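Local coordinates for 11S globulin seed storage protein (PDB 3QAC) that serves as a seed storage protein, a nutrient reservoir of the bicupin 11S globulin family laid down in amaranth seeds, at the interface of chains A and B. Coordinates in Å, arbitrary orientation; residue numbers count along the deposited sequence, not the author numbering. Chains: chain A/B, 11S globulin seed storage protein.

The interface of chains A and B. Residues chain A 86, 88, 129, 147; chain B 340, 342, 409, 417, 420.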
loop_
_atom_site.group_PDB
_atom_site.type_symbol
_atom_site.label_atom_id
_atom_site.label_comp_id
_atom_site.label_asym_id
_atom_site.label_seq_id
_atom_site.Cartn_x
_atom_site.Cartn_y
_atom_site.Cartn_z
ATOM N N MET A 86 -4.837 -17.417 18.939
ATOM C CA MET A 86 -5.013 -18.646 18.179
ATOM C C MET A 86 -4.520 -18.438 16.771
ATOM O O MET A 86 -5.310 -18.248 15.845
ATOM C CB MET A 86 -6.475 -19.101 18.149
ATOM C CG MET A 86 -7.041 -19.474 19.516
ATOM S SD MET A 86 -7.832 -18.063 20.294
ATOM C CE MET A 86 -9.428 -18.079 19.472
ATOM N N PRO A 88 -3.268 -19.493 13.320
ATOM C CA PRO A 88 -3.415 -20.671 12.460
ATOM C C PRO A 88 -2.070 -21.304 12.149
ATOM O O PRO A 88 -1.209 -20.643 11.566
ATOM C CB PRO A 88 -4.018 -20.090 11.174
ATOM C CG PRO A 88 -4.685 -18.858 11.608
ATOM C CD PRO A 88 -3.815 -18.287 12.686
ATOM N N GLN A 129 -3.116 -23.520 22.410
ATOM C CA GLN A 129 -1.960 -22.809 21.892
ATOM C C GLN A 129 -1.272 -22.048 23.012
ATOM O O GLN A 129 -1.765 -22.002 24.144
ATOM C CB GLN A 129 -2.348 -21.868 20.752
ATOM C CG GLN A 129 -2.419 -22.522 19.379
ATOM C CD GLN A 129 -2.518 -21.481 18.284
ATOM O OE1 GLN A 129 -1.881 -20.422 18.356
ATOM N NE2 GLN A 129 -3.329 -21.762 17.273
ATOM N N SER A 147 -7.487 -14.325 15.852
ATOM C CA SER A 147 -8.469 -14.483 16.901
ATOM C C SER A 147 -7.756 -14.504 18.248
ATOM O O SER A 147 -6.640 -15.023 18.376
ATOM C CB SER A 147 -9.226 -15.783 16.689
ATOM O OG SER A 147 -8.308 -16.863 16.689
ATOM N N TYR B 340 -12.591 -18.949 8.661
ATOM C CA TYR B 340 -12.522 -17.616 8.128
ATOM C C TYR B 340 -11.119 -17.361 7.665
ATOM O O TYR B 340 -10.173 -17.897 8.211
ATOM C CB TYR B 340 -12.931 -16.609 9.183
ATOM C CG TYR B 340 -11.902 -16.361 10.266
ATOM C CD1 TYR B 340 -11.792 -17.203 11.359
ATOM C CD2 TYR B 340 -11.077 -15.263 10.199
ATOM C CE1 TYR B 340 -10.871 -16.949 12.359
ATOM C CE2 TYR B 340 -10.168 -14.993 11.180
ATOM C CZ TYR B 340 -10.059 -15.833 12.265
ATOM O OH TYR B 340 -9.130 -15.547 13.241
ATOM N N LEU B 342 -8.003 -14.990 7.424
ATOM C CA LEU B 342 -7.482 -13.939 8.304
ATOM C C LEU B 342 -7.178 -12.676 7.558
ATOM O O LEU B 342 -7.373 -11.577 8.078
ATOM C CB LEU B 342 -6.168 -14.336 8.979
ATOM C CG LEU B 342 -5.934 -15.546 9.880
ATOM C CD1 LEU B 342 -5.213 -15.111 11.161
ATOM C CD2 LEU B 342 -7.172 -16.351 10.165
ATOM N N GLN B 409 -8.379 -19.793 9.141
ATOM C CA GLN B 409 -8.448 -20.515 10.387
ATOM C C GLN B 409 -9.740 -21.281 10.445
ATOM O O GLN B 409 -10.825 -20.697 10.359
ATOM C CB GLN B 409 -8.365 -19.572 11.590
ATOM C CG GLN B 409 -8.884 -20.223 12.870
ATOM C CD GLN B 409 -8.269 -19.644 14.138
ATOM O OE1 GLN B 409 -7.179 -20.038 14.541
ATOM N NE2 GLN B 409 -8.978 -18.721 14.780
ATOM N N ALA B 417 -9.764 -22.900 15.826
ATOM C CA ALA B 417 -9.826 -21.884 16.859
ATOM C C ALA B 417 -10.244 -22.549 18.156
ATOM O O ALA B 417 -9.610 -22.363 19.181
ATOM C CB ALA B 417 -10.792 -20.812 16.492
ATOM N N SER B 420 -7.616 -24.712 19.826
ATOM C CA SER B 420 -6.557 -23.875 20.370
ATOM C C SER B 420 -6.947 -23.210 21.695
ATOM O O SER B 420 -6.080 -22.749 22.437
ATOM C CB SER B 420 -6.132 -22.820 19.352
ATOM O OG SER B 420 -5.529 -23.427 18.222
HETATM O O HOH W 1 -6.614 -16.628 14.041
#
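The side-chain amide of B:Gln409 turns its NE2 edge to A:Ser147, with B:Ala417 CB over one face and water 1 over the other. As modelled, NE2 donates in the amide plane to the A:Ser147 hydroxyl OG at 2.7 Å. At the other corner, OE1 sits 2.9 Å from A:Met86 O, which is tilted out of the plane toward the water's face. Two acceptors cannot bond, making this orientation doubtful; a flipped amide could instead donate to A:Met86 O and accept from the serine hydroxyl. With CG anti to the backbone N (chi1 161°), the extended B:Gln409 chain passes across A:Pro88, whose CG touches CB at 3.7 Å. B:Leu342 CD1 packs against the edge of the A:Pro88 ring, 3.8 Å from CD. Water 1 bridges A:Met86 O, A:Ser147 N and OG, and the phenol hydroxyl of B:Tyr340, OH at 2.9 Å.

The A:Gln129 amide reaches B:Ser420: NE2 donates to OG at 2.9 Å, a bent bond with the hydroxyl tilted 29° from the amide plane. Its backbone N donates to B:Ser420 O at 3.1 Å, so main chain and side chain grip one residue at the end of helix 417-420. A:Met86 CG presses on B:Ser420 CB at 3.5 Å. An alanine in place of A:Gln129 would probably leave the B:Ser420 hydroxyl without its amide partner and remove the CG contact on the serine CB, while the backbone bond could remain. The patch joins N-terminal cupin elements of one subunit to the C-terminal cupin region of its neighbour, helping hold the proglobulin trimer together.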